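Side-chain contacts in esterase (uncultured bacterium pCosCE1, PDB 7ATL), which hydrolyses carboxylic esters as a family VIII carboxylesterase of the beta-lactamase type and also acts as a promiscuous acyltransferase: residues L125-P128 / P132-R135; L63-K68 / F169-A174; L94-P99 / T148-L153; A220-A225 / D233-T238; V105-K110 / A163-E168. All coordinates share one frame; numbering follows the deposited sequence.

Contact 1: residues L125-P128 / P132-R135. With EDO (1,2-ethanediol), chain F.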
# COMPACT_ATOMS: atom_id res chain seq x y z
N LEU A 125 9.13 9.79 -7.34
CA LEU A 125 9.25 8.69 -8.34
C LEU A 125 8.31 8.94 -9.53
O LEU A 125 8.54 8.28 -10.57
CB LEU A 125 9.03 7.33 -7.68
CG LEU A 125 7.74 7.12 -6.90
CD1 LEU A 125 6.51 7.14 -7.79
CD2 LEU A 125 7.78 5.81 -6.15
N SER A 126 7.32 9.84 -9.40
CA SER A 126 6.44 10.28 -10.52
C SER A 126 7.06 11.46 -11.27
O SER A 126 6.42 11.89 -12.25
CB SER A 126 5.08 10.69 -10.07
OG SER A 126 4.52 9.70 -9.24
N GLN A 127 8.21 11.98 -10.80
CA GLN A 127 8.84 13.19 -11.39
C GLN A 127 10.08 12.77 -12.16
O GLN A 127 10.74 11.82 -11.77
CB GLN A 127 9.12 14.22 -10.30
CG GLN A 127 7.86 14.92 -9.83
CD GLN A 127 8.17 15.98 -8.79
OE1 GLN A 127 9.34 16.28 -8.48
NE2 GLN A 127 7.12 16.55 -8.24
N PRO A 128 10.40 13.46 -13.28
CA PRO A 128 11.62 13.17 -14.04
C PRO A 128 12.83 13.49 -13.15
O PRO A 128 12.65 14.14 -12.14
CB PRO A 128 11.56 14.07 -15.29
CG PRO A 128 10.27 14.88 -15.20
CD PRO A 128 9.63 14.57 -13.86
N PRO A 132 11.17 18.97 -9.46
CA PRO A 132 11.15 19.82 -8.27
C PRO A 132 11.38 19.07 -6.94
O PRO A 132 12.12 19.59 -6.10
CB PRO A 132 9.80 20.55 -8.31
CG PRO A 132 9.00 19.89 -9.44
CD PRO A 132 9.98 19.10 -10.29
N TYR A 133 10.80 17.88 -6.77
CA TYR A 133 11.03 17.05 -5.55
C TYR A 133 12.49 16.57 -5.47
O TYR A 133 13.03 16.60 -4.36
CB TYR A 133 10.07 15.86 -5.50
CG TYR A 133 8.66 16.14 -5.04
CD1 TYR A 133 8.06 17.37 -5.19
CD2 TYR A 133 7.89 15.13 -4.50
CE1 TYR A 133 6.75 17.59 -4.78
CE2 TYR A 133 6.58 15.33 -4.10
CZ TYR A 133 6.00 16.57 -4.24
OH TYR A 133 4.71 16.76 -3.84
N HIS A 134 13.13 16.16 -6.59
CA HIS A 134 14.56 15.77 -6.63
C HIS A 134 15.43 16.95 -6.12
O HIS A 134 16.21 16.75 -5.18
CB HIS A 134 14.92 15.26 -8.05
CG HIS A 134 14.15 14.05 -8.52
ND1 HIS A 134 12.94 14.15 -9.22
CD2 HIS A 134 14.43 12.73 -8.42
CE1 HIS A 134 12.52 12.94 -9.51
NE2 HIS A 134 13.41 12.06 -9.03
N ARG A 135 15.24 18.14 -6.72
CA ARG A 135 16.01 19.36 -6.38
C ARG A 135 15.79 19.73 -4.91
O ARG A 135 16.66 20.39 -4.34
CB ARG A 135 15.67 20.52 -7.32
CG ARG A 135 16.39 20.46 -8.66
CD ARG A 135 16.28 21.71 -9.53
NE ARG A 135 15.01 22.43 -9.33
CZ ARG A 135 13.84 22.19 -9.96
NH1 ARG A 135 13.71 21.22 -10.85
NH2 ARG A 135 12.78 22.93 -9.66
C1 EDO F . 16.50 13.76 -3.72
O1 EDO F . 15.48 13.23 -2.87
C2 EDO F . 16.50 13.24 -5.11
O2 EDO F . 17.56 13.68 -5.93
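Gln127 and Tyr133 make a polar side-chain-to-backbone contact at the start of the short helix 132-136, in the helical region of a beta-lactamase fold. Residues 125-128 belong to the loop that runs from helix 111-116 into this helix, so the contact closes a small local turn of the chain. Its one cross-segment hydrogen bond runs from Tyr133 N to Gln127 OE1, 2.8 Å long, with an N-H...O angle of 157°. The donor lies in the carbonyl plane, on a lone pair of OE1. An amide NH at the first turn of a helix has no carbonyl of an earlier turn to bind. The glutamine oxygen meets that need here. The side chain of Gln127 is extended beyond CG (chi2 -178°), which carries the amide across to the helix start. Its oxygen, Gln127 OE1, also lies 3.4 Å from Pro132 CD, a van der Waals contact with the ring of the first helical residue. Gln127 CB packs against the His134 ring, but that ring has two conformers, so this part of the contact is less certain. An ethanediol, probably from the crystallisation liquor, lies by the backbone of His134. The other end of the Gln127 amide bonds to Asp122, where NE2 reaches OD2. Tyr133 OH bonds to the backbone N of the same aspartate, so both side chains are tied to one residue. The amide plane is turned 62° from the phenol ring, and Gln127 NE2 stands 3.3 Å above one face of that ring, displaced toward its rim near CD1.

Contact 2: residues L63-K68 / F169-A174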
# COMPACT_ATOMS: atom_id res chain seq x y z
N LEU A 63 6.59 -3.86 2.77
CA LEU A 63 5.18 -3.71 2.31
C LEU A 63 5.01 -2.61 1.25
O LEU A 63 4.04 -2.72 0.53
CB LEU A 63 4.29 -3.46 3.52
CG LEU A 63 4.12 -4.66 4.44
CD1 LEU A 63 3.27 -4.30 5.65
CD2 LEU A 63 3.50 -5.83 3.70
N SER A 64 5.95 -1.66 1.11
CA SER A 64 5.81 -0.39 0.33
C SER A 64 4.38 0.16 0.49
O SER A 64 3.97 0.34 1.65
CB SER A 64 6.27 -0.53 -1.12
OG SER A 64 5.69 -1.66 -1.77
N SER A 65 3.60 0.34 -0.58
CA SER A 65 2.28 1.01 -0.49
C SER A 65 1.23 0.16 0.22
O SER A 65 0.16 0.68 0.51
CB SER A 65 1.78 1.44 -1.82
OG SER A 65 2.56 2.52 -2.31
N VAL A 66 1.52 -1.09 0.57
CA VAL A 66 0.58 -1.84 1.45
C VAL A 66 0.59 -1.19 2.83
O VAL A 66 -0.34 -1.47 3.60
CB VAL A 66 0.87 -3.35 1.48
CG1 VAL A 66 -0.07 -4.09 2.43
CG2 VAL A 66 0.78 -3.93 0.09
N SER A 67 1.51 -0.27 3.09
CA SER A 67 1.53 0.62 4.29
C SER A 67 0.28 1.53 4.34
O SER A 67 -0.19 1.87 5.44
CB SER A 67 2.81 1.46 4.35
OG SER A 67 4.00 0.68 4.23
N LYS A 68 -0.23 1.95 3.18
CA LYS A 68 -1.30 2.98 3.08
C LYS A 68 -2.61 2.55 3.74
O LYS A 68 -3.19 3.30 4.53
CB LYS A 68 -1.48 3.36 1.61
CG LYS A 68 -0.28 4.12 1.08
CD LYS A 68 -0.38 4.54 -0.34
CE LYS A 68 0.64 5.62 -0.67
NZ LYS A 68 1.98 5.04 -0.95
N PHE A 169 -7.13 13.36 -8.88
CA PHE A 169 -6.35 12.26 -8.28
C PHE A 169 -4.93 12.30 -8.84
O PHE A 169 -4.79 12.44 -10.05
CB PHE A 169 -6.99 10.92 -8.58
CG PHE A 169 -6.21 9.73 -8.09
CD1 PHE A 169 -6.40 9.24 -6.81
CD2 PHE A 169 -5.35 9.05 -8.94
CE1 PHE A 169 -5.73 8.10 -6.38
CE2 PHE A 169 -4.68 7.92 -8.51
CZ PHE A 169 -4.85 7.46 -7.23
N ARG A 170 -3.95 12.20 -7.95
CA ARG A 170 -2.51 12.07 -8.27
C ARG A 170 -1.88 11.32 -7.10
O ARG A 170 -1.85 11.86 -5.97
CB ARG A 170 -1.84 13.42 -8.52
CG ARG A 170 -0.48 13.33 -9.21
CD ARG A 170 0.24 14.67 -9.14
NE ARG A 170 -0.45 15.61 -10.00
CZ ARG A 170 -0.26 15.71 -11.32
NH1 ARG A 170 0.64 14.97 -11.93
NH2 ARG A 170 -0.97 16.58 -12.02
N TYR A 171 -1.41 10.10 -7.38
CA TYR A 171 -0.80 9.21 -6.37
C TYR A 171 0.34 9.96 -5.71
O TYR A 171 1.13 10.56 -6.43
CB TYR A 171 -0.31 7.92 -7.02
CG TYR A 171 -0.06 6.82 -6.04
CD1 TYR A 171 -0.98 6.49 -5.05
CD2 TYR A 171 1.09 6.06 -6.13
CE1 TYR A 171 -0.75 5.46 -4.16
CE2 TYR A 171 1.34 5.03 -5.24
CZ TYR A 171 0.42 4.72 -4.25
OH TYR A 171 0.69 3.69 -3.41
N SER A 172 0.42 9.94 -4.39
CA SER A 172 1.16 11.00 -3.67
C SER A 172 1.75 10.52 -2.34
O SER A 172 1.43 9.44 -1.85
CB SER A 172 0.26 12.18 -3.48
OG SER A 172 -0.61 11.98 -2.39
N LEU A 173 2.61 11.38 -1.81
CA LEU A 173 3.11 11.35 -0.42
C LEU A 173 2.00 11.71 0.58
O LEU A 173 2.35 11.93 1.73
CB LEU A 173 4.23 12.38 -0.35
CG LEU A 173 5.59 11.89 -0.85
CD1 LEU A 173 6.55 13.06 -1.04
CD2 LEU A 173 6.15 10.87 0.13
N ALA A 174 0.73 11.75 0.18
CA ALA A 174 -0.34 12.23 1.08
C ALA A 174 -0.39 11.38 2.35
O ALA A 174 -0.73 11.94 3.40
CB ALA A 174 -1.69 12.22 0.40
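Tyr171 and Lys68 approach from opposite directions, and Ser65 points its hydroxyl into the place where they meet. The phenol comes hydroxyl first. CG of Tyr171 is anti to the backbone N (chi1 -163°), which swings the ring out from its loop toward residues 63-68. Ser65 OG lies at the edge of that ring, near its plane. The model puts Ser65 OG 2.5 Å from Tyr171 OH, a very short hydrogen bond in which either oxygen could be the donor. The length is doubtful, because Ser65 OG is also modelled too close to another atom. A pentaethylene glycol, probably from the crystallisation liquor, is modelled beside it, so that bond is doubtful too. The Lys68 chain stays extended until its last torsion (chi4 82°), where it bends. Lys68 NZ comes to 3.1 Å from Tyr171 OH. Lys68 CE meanwhile lies 3.8 Å from Tyr171 CE1. The strongest polar partner of NZ is Tyr123 OH, and Gly264 O accepts from it too. Ser65, Lys68 and Tyr123 fit the SxxK pattern of serine beta-lactamases and family VIII esterases, so this is probably the active site, with Ser65 the likely nucleophile. On the tyrosine side, Ser172 OG accepts from Ala174 N in an ST turn. The contact lies near the centre of the chain. Residues 63-68 lead into helix 67-80, with Val66 packed on strand 345-350. Tyr171 lies just before helix 174-186, and its OH is hydrogen-bonded to Trp339 NE1 of strand 337-341.

Contact 3: residues L94-P99 / T148-L153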
# COMPACT_ATOMS: atom_id res chain seq x y z
N LEU A 94 -0.59 20.40 11.37
CA LEU A 94 0.83 20.75 11.08
C LEU A 94 0.90 22.21 10.64
O LEU A 94 0.86 22.50 9.46
CB LEU A 94 1.35 19.78 10.00
CG LEU A 94 1.10 18.30 10.28
CD1 LEU A 94 1.48 17.42 9.10
CD2 LEU A 94 1.84 17.87 11.53
N PRO A 95 0.99 23.20 11.57
CA PRO A 95 0.82 24.61 11.20
C PRO A 95 1.77 25.11 10.10
O PRO A 95 1.43 26.02 9.41
CB PRO A 95 1.04 25.39 12.51
CG PRO A 95 0.93 24.36 13.65
CD PRO A 95 1.21 23.01 13.02
N TRP A 96 2.92 24.46 9.94
CA TRP A 96 3.98 24.77 8.94
C TRP A 96 3.72 24.09 7.57
O TRP A 96 4.39 24.47 6.59
CB TRP A 96 5.34 24.36 9.52
CG TRP A 96 5.33 23.01 10.16
CD1 TRP A 96 5.20 22.74 11.49
CD2 TRP A 96 5.44 21.73 9.50
NE1 TRP A 96 5.22 21.39 11.70
CE2 TRP A 96 5.37 20.74 10.51
CE3 TRP A 96 5.56 21.33 8.17
CZ2 TRP A 96 5.45 19.38 10.23
CZ3 TRP A 96 5.64 19.98 7.88
CH2 TRP A 96 5.59 19.02 8.90
N PHE A 97 2.82 23.11 7.48
CA PHE A 97 2.48 22.47 6.19
C PHE A 97 1.43 23.31 5.46
O PHE A 97 0.21 22.99 5.48
CB PHE A 97 2.02 21.02 6.38
CG PHE A 97 2.11 20.21 5.11
CD1 PHE A 97 3.31 19.62 4.74
CD2 PHE A 97 1.03 20.10 4.26
CE1 PHE A 97 3.42 18.93 3.54
CE2 PHE A 97 1.14 19.41 3.07
CZ PHE A 97 2.33 18.81 2.73
N THR A 98 1.91 24.34 4.76
CA THR A 98 1.06 25.31 4.05
C THR A 98 1.59 25.54 2.64
O THR A 98 1.81 26.68 2.25
CB THR A 98 0.95 26.61 4.87
OG1 THR A 98 2.26 27.06 5.20
CG2 THR A 98 0.18 26.41 6.16
N PRO A 99 1.75 24.47 1.83
CA PRO A 99 2.27 24.61 0.47
C PRO A 99 1.37 25.47 -0.44
O PRO A 99 0.18 25.59 -0.19
CB PRO A 99 2.32 23.18 -0.06
CG PRO A 99 1.29 22.47 0.78
CD PRO A 99 1.46 23.07 2.16
N THR A 148 14.38 13.01 9.75
CA THR A 148 13.12 12.72 10.46
C THR A 148 11.97 12.93 9.47
O THR A 148 12.18 13.63 8.41
CB THR A 148 12.95 13.60 11.71
OG1 THR A 148 12.80 14.97 11.33
CG2 THR A 148 14.12 13.45 12.67
N LEU A 149 10.81 12.36 9.79
CA LEU A 149 9.55 12.56 9.04
C LEU A 149 9.28 14.06 8.93
O LEU A 149 9.01 14.55 7.85
CB LEU A 149 8.41 11.87 9.80
CG LEU A 149 7.02 12.01 9.18
CD1 LEU A 149 7.03 11.56 7.73
CD2 LEU A 149 6.01 11.18 9.97
N GLU A 150 9.34 14.76 10.07
CA GLU A 150 9.05 16.21 10.13
C GLU A 150 9.97 16.93 9.14
O GLU A 150 9.46 17.81 8.42
CB GLU A 150 9.23 16.75 11.54
CG GLU A 150 8.85 18.22 11.61
CD GLU A 150 8.74 18.84 12.98
OE1 GLU A 150 9.17 20.00 13.11
OE2 GLU A 150 8.18 18.18 13.90
N GLN A 151 11.27 16.59 9.13
CA GLN A 151 12.28 17.27 8.27
C GLN A 151 11.91 17.00 6.81
O GLN A 151 11.91 17.96 6.02
CB GLN A 151 13.71 16.81 8.60
CG GLN A 151 14.30 17.42 9.87
CD GLN A 151 15.50 16.63 10.33
OE1 GLN A 151 15.86 15.59 9.79
NE2 GLN A 151 16.14 17.10 11.37
N ASN A 152 11.47 15.79 6.49
CA ASN A 152 11.06 15.44 5.10
C ASN A 152 9.79 16.19 4.69
O ASN A 152 9.71 16.62 3.52
CB ASN A 152 10.86 13.94 4.91
CG ASN A 152 10.81 13.59 3.44
OD1 ASN A 152 11.61 14.12 2.67
ND2 ASN A 152 9.87 12.72 3.07
N LEU A 153 8.84 16.35 5.60
CA LEU A 153 7.54 17.01 5.28
C LEU A 153 7.73 18.54 5.23
O LEU A 153 6.95 19.21 4.48
CB LEU A 153 6.47 16.58 6.29
CG LEU A 153 6.12 15.09 6.27
CD1 LEU A 153 4.97 14.80 7.22
CD2 LEU A 153 5.78 14.60 4.87
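Trp96 CG sits between its backbone N and carbonyl carbon (chi1 46°), which sends the indole out toward helix 149-157. The next residue has a different first torsion: Phe97 CG is anti to the backbone N (chi1 -161°). Both rings reach the same helix from one turn of loop, a type I beta turn from Leu94 to Phe97, with Phe97 also at the centre of an inverse gamma turn. The six-membered part of the indole does the touching. Leu153 CB lies in the indole plane at its edge, 3.7 Å from Trp96 CH2. Beside it, Trp96 CZ2 is 3.8 Å from Glu150 CG, the aliphatic part of an extended side chain. The Glu150 carboxylate is turned 26° from the indole plane. Phe97 also presents an edge, with Phe97 CE1 3.7 Å from Leu153 O. One turn of helix separates Glu150 from Leu153, so the loop packs along a single side of it. The helix start has its own capping box: Gln151 N donates to Thr148 OG1 (3.1 Å), and Thr148 N donates to Gln151 OE1 (3.0 Å). Leu153 and Phe97 also pack on helix 174-186, which continues the apolar layer. Between the two segments the chemistry is van der Waals packing. Charge enters through Arg154, which forms a cation-pi pair with Trp96 and a salt bridge with Glu150 OE1. That shared arginine probably helps to fix both the indole and the carboxylate.

Contact 4: residues A220-A225 / D233-T238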
# COMPACT_ATOMS: atom_id res chain seq x y z
N ALA A 220 14.30 -8.91 -1.21
CA ALA A 220 13.69 -8.19 -2.34
C ALA A 220 14.47 -8.48 -3.63
O ALA A 220 15.71 -8.29 -3.63
CB ALA A 220 13.68 -6.71 -2.04
N TYR A 221 13.75 -8.86 -4.68
CA TYR A 221 14.27 -9.11 -6.04
C TYR A 221 13.55 -8.14 -6.97
O TYR A 221 12.45 -7.65 -6.54
CB TYR A 221 14.03 -10.56 -6.49
CG TYR A 221 14.78 -11.58 -5.68
CD1 TYR A 221 14.32 -11.97 -4.44
CD2 TYR A 221 15.96 -12.14 -6.15
CE1 TYR A 221 15.03 -12.88 -3.66
CE2 TYR A 221 16.67 -13.06 -5.40
CZ TYR A 221 16.20 -13.43 -4.15
OH TYR A 221 16.91 -14.31 -3.38
N HIS A 222 14.09 -7.89 -8.17
CA HIS A 222 13.44 -7.10 -9.23
C HIS A 222 13.63 -7.80 -10.58
O HIS A 222 14.53 -8.64 -10.63
CB HIS A 222 13.98 -5.66 -9.22
CG HIS A 222 15.24 -5.51 -9.99
ND1 HIS A 222 15.24 -5.01 -11.29
CD2 HIS A 222 16.52 -5.82 -9.66
CE1 HIS A 222 16.49 -4.99 -11.72
NE2 HIS A 222 17.30 -5.49 -10.73
N ASP A 223 12.83 -7.45 -11.60
CA ASP A 223 12.78 -8.12 -12.94
C ASP A 223 13.93 -7.62 -13.81
O ASP A 223 14.10 -6.38 -13.91
CB ASP A 223 11.44 -7.88 -13.66
CG ASP A 223 10.17 -7.77 -12.80
OD1 ASP A 223 9.87 -8.70 -12.01
OD2 ASP A 223 9.45 -6.77 -12.98
N THR A 224 14.69 -8.54 -14.43
CA THR A 224 15.89 -8.24 -15.27
C THR A 224 15.81 -9.02 -16.58
O THR A 224 14.76 -9.65 -16.80
CB THR A 224 17.22 -8.64 -14.59
OG1 THR A 224 17.01 -8.70 -13.18
CG2 THR A 224 18.36 -7.69 -14.90
N ALA A 225 16.87 -8.94 -17.40
CA ALA A 225 17.10 -9.69 -18.67
C ALA A 225 16.16 -10.91 -18.76
O ALA A 225 15.10 -10.79 -19.40
CB ALA A 225 18.57 -10.07 -18.78
N ASP A 233 20.91 -1.74 -2.16
CA ASP A 233 20.58 -0.43 -1.54
C ASP A 233 20.85 0.67 -2.56
O ASP A 233 21.92 0.60 -3.20
CB ASP A 233 21.37 -0.18 -0.25
CG ASP A 233 20.64 -0.62 1.01
OD1 ASP A 233 19.65 -1.38 0.87
OD2 ASP A 233 21.07 -0.21 2.12
N GLY A 234 19.90 1.60 -2.71
CA GLY A 234 20.02 2.83 -3.52
C GLY A 234 19.92 2.57 -5.01
O GLY A 234 20.23 3.46 -5.79
N MET A 235 19.43 1.40 -5.42
CA MET A 235 19.19 1.09 -6.85
C MET A 235 18.08 1.98 -7.42
O MET A 235 16.99 2.04 -6.80
CB MET A 235 18.78 -0.38 -6.97
CG MET A 235 19.03 -1.04 -8.30
SD MET A 235 18.99 -2.83 -8.04
CE MET A 235 19.92 -3.37 -9.47
N LEU A 236 18.31 2.57 -8.59
CA LEU A 236 17.28 3.30 -9.37
C LEU A 236 16.69 2.38 -10.44
O LEU A 236 17.34 2.20 -11.49
CB LEU A 236 17.89 4.55 -10.01
CG LEU A 236 18.57 5.55 -9.07
CD1 LEU A 236 18.72 6.90 -9.76
CD2 LEU A 236 17.79 5.71 -7.78
N LEU A 237 15.46 1.91 -10.22
CA LEU A 237 14.66 1.02 -11.12
C LEU A 237 13.69 1.84 -11.98
O LEU A 237 13.01 2.71 -11.41
CB LEU A 237 13.87 0.03 -10.25
CG LEU A 237 14.72 -1.02 -9.53
CD1 LEU A 237 13.84 -2.05 -8.86
CD2 LEU A 237 15.68 -1.69 -10.51
N THR A 238 13.60 1.54 -13.28
CA THR A 238 12.59 2.15 -14.19
C THR A 238 11.22 1.57 -13.82
O THR A 238 11.06 0.34 -13.80
CB THR A 238 12.97 1.99 -15.67
OG1 THR A 238 14.35 2.33 -15.81
CG2 THR A 238 12.17 2.89 -16.60
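His222 NE2 is hydrogen-bonded to Glu229 OE1 on the adjacent strand 229-230, and the same nitrogen, His222 NE2, lies 3.6 Å from Met235 CE. One imidazole edge is thus tied to its own small sheet while the ring is packed by residues 233-238. Leu237 covers one face. Leu237 CD2 sits 3.7 Å from the centroid of the His222 ring, 23° off the normal, a CH-pi contact displaced toward ND1. The other branch, Leu237 CD1, packs on His222 CB at 3.6 Å. Methionine arrives at about a right angle to the histidine side chain. The Met235 chain is extended (chi2 161°), which carries SD and CE out to the ring. Met235 SD lies 4.6 Å from the centroid of the His222 ring, an oblique sulfur-aromatic contact. The opposite face of the imidazole has Thr224 OG1 above it, but that threonine is poorly ordered. Strand 221-222 lies in the middle of a three-stranded mixed sheet with 229-230 and 363-364. Strand 235-238 pairs with 246-249 in an antiparallel pair, and Leu237 packs there on Ile247 and Leu249. Met235 and Leu237 point the same way, toward His222, as alternate residues of a strand do. The contact therefore joins two small sheets through side chains. It mixes apolar packing on the ring with the polar bond of NE2 to Glu229. The Glu229 carboxylate would probably favour a proton on NE2 and hold the ring's rotation.

Contact 5: residues V105-K110 / A163-E168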
# COMPACT_ATOMS: atom_id res chain seq x y z
N VAL A 105 -0.92 31.04 -4.41
CA VAL A 105 -2.10 30.77 -3.54
C VAL A 105 -1.77 29.56 -2.66
O VAL A 105 -1.23 28.57 -3.20
CB VAL A 105 -3.35 30.50 -4.39
CG1 VAL A 105 -4.52 30.12 -3.49
CG2 VAL A 105 -3.69 31.67 -5.29
N ARG A 106 -2.12 29.64 -1.37
CA ARG A 106 -1.95 28.55 -0.35
C ARG A 106 -3.32 28.00 0.01
O ARG A 106 -3.94 28.42 0.99
CB ARG A 106 -1.25 29.07 0.91
CG ARG A 106 0.16 29.57 0.66
CD ARG A 106 0.88 30.14 1.89
NE ARG A 106 2.17 30.64 1.43
CZ ARG A 106 3.22 29.88 1.07
NH1 ARG A 106 3.19 28.56 1.16
NH2 ARG A 106 4.31 30.46 0.63
N PRO A 107 -3.85 27.04 -0.78
CA PRO A 107 -5.19 26.52 -0.55
C PRO A 107 -5.15 25.52 0.60
O PRO A 107 -4.18 24.77 0.75
CB PRO A 107 -5.54 25.84 -1.87
CG PRO A 107 -4.21 25.37 -2.39
CD PRO A 107 -3.19 26.38 -1.91
N PRO A 108 -6.22 25.48 1.42
CA PRO A 108 -6.31 24.50 2.50
C PRO A 108 -6.41 23.10 1.89
O PRO A 108 -6.99 22.93 0.81
CB PRO A 108 -7.56 24.90 3.30
CG PRO A 108 -8.38 25.76 2.33
CD PRO A 108 -7.41 26.34 1.32
N ILE A 109 -5.76 22.14 2.55
CA ILE A 109 -5.83 20.70 2.23
C ILE A 109 -6.66 20.06 3.32
O ILE A 109 -6.37 20.29 4.52
CB ILE A 109 -4.44 20.04 2.16
CG1 ILE A 109 -3.55 20.62 1.05
CG2 ILE A 109 -4.58 18.53 2.04
CD1 ILE A 109 -2.06 20.32 1.23
N LYS A 110 -7.64 19.27 2.92
CA LYS A 110 -8.51 18.55 3.87
C LYS A 110 -8.00 17.12 4.00
O LYS A 110 -7.44 16.59 3.04
CB LYS A 110 -9.96 18.57 3.41
CG LYS A 110 -10.68 19.90 3.57
CD LYS A 110 -11.84 20.00 2.59
CE LYS A 110 -12.95 20.91 3.07
NZ LYS A 110 -14.28 20.32 2.79
N ALA A 163 -2.15 21.12 -8.12
CA ALA A 163 -3.58 21.36 -8.38
C ALA A 163 -4.32 21.71 -7.08
O ALA A 163 -3.79 21.37 -5.99
CB ALA A 163 -4.18 20.15 -9.04
N GLU A 164 -5.46 22.39 -7.20
CA GLU A 164 -6.35 22.69 -6.06
C GLU A 164 -6.68 21.38 -5.35
O GLU A 164 -7.13 20.42 -5.98
CB GLU A 164 -7.66 23.34 -6.51
CG GLU A 164 -7.76 24.82 -6.21
CD GLU A 164 -8.96 25.38 -6.94
OE1 GLU A 164 -10.06 24.88 -6.64
OE2 GLU A 164 -8.79 26.25 -7.85
N PRO A 165 -6.41 21.30 -4.02
CA PRO A 165 -6.86 20.16 -3.22
C PRO A 165 -8.31 19.83 -3.58
O PRO A 165 -9.08 20.73 -3.63
CB PRO A 165 -6.68 20.68 -1.79
CG PRO A 165 -5.44 21.56 -1.92
CD PRO A 165 -5.60 22.25 -3.26
N GLY A 166 -8.58 18.58 -3.97
CA GLY A 166 -9.93 18.09 -4.29
C GLY A 166 -10.19 18.06 -5.78
O GLY A 166 -11.20 17.49 -6.14
N SER A 167 -9.35 18.65 -6.63
CA SER A 167 -9.71 18.81 -8.07
C SER A 167 -9.31 17.55 -8.87
O SER A 167 -9.95 17.32 -9.90
CB SER A 167 -9.17 20.08 -8.70
OG SER A 167 -7.77 20.22 -8.51
N GLU A 168 -8.34 16.75 -8.43
CA GLU A 168 -7.93 15.59 -9.25
C GLU A 168 -7.12 14.60 -8.42
O GLU A 168 -6.48 14.97 -7.44
CB GLU A 168 -7.15 16.06 -10.48
CG GLU A 168 -5.69 16.32 -10.20
CD GLU A 168 -4.89 16.95 -11.33
OE1 GLU A 168 -5.36 16.92 -12.48
OE2 GLU A 168 -3.79 17.47 -11.03
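Pro165 reaches across to residues 105-110 with the three side-chain carbons of its ring. Pro165 CB lies 3.5 Å from Pro108 O. The next atom, Pro165 CG, is the tip and meets two partners: Pro108 O at 3.4 Å and Ile109 CG1 at 3.6 Å. CD closes the ring and touches Pro107, with Pro165 CD 3.5 Å from Pro107 CG. One proline thus meets a second proline ring at CD and an isoleucine branch at CG, and it crosses both side chains at about a right angle. In Ile109 the CG1 branch stands beside the backbone N (chi1 -63°), and it is this branch that meets Pro165. Pro108 contributes its carbonyl, while its own ring is directed away. The contact is plain van der Waals packing between two loops. Pro165 is the second residue of a type II beta turn from Glu164 to Ser167. Glu164 O accepts twice there, from Ser167 N (2.9 Å) and from Ser167 OG (2.6 Å). The hydroxyl lies in the carbonyl plane, on a lone pair. Gly166 takes the positive phi of the turn (99°), which suits a glycine. The first loop lies between helices 67-80 and 111-116, and the second between helices 149-157 and 174-186. Ile109 packs on Leu114 and Pro165 on His113, so both segments rest on helix 111-116, whose N-cap position is Lys110.

Overall arrangement
All five contacts belong to one beta-lactamase-type fold. Contact 2 is nearest the chain's centre and closes the widest loop. Contacts 1, 3 and 5 are nested inside it, their centres about 16 to 18 Å from its own. Contact 1 touches it where Tyr133 packs on Leu173. Contacts 3 and 5 alternate along the chain and touch: Phe97 packs on Ile109, and Thr98 O probably bonds to Arg106. These four lie in or beside the helical region, and contact 2 holds the probable active site. Contact 4 comes later in the chain and joins two small sheets. Its centre lies about 19 Å from the centres of contacts 1 and 2 but about 34 Å from that of contact 5.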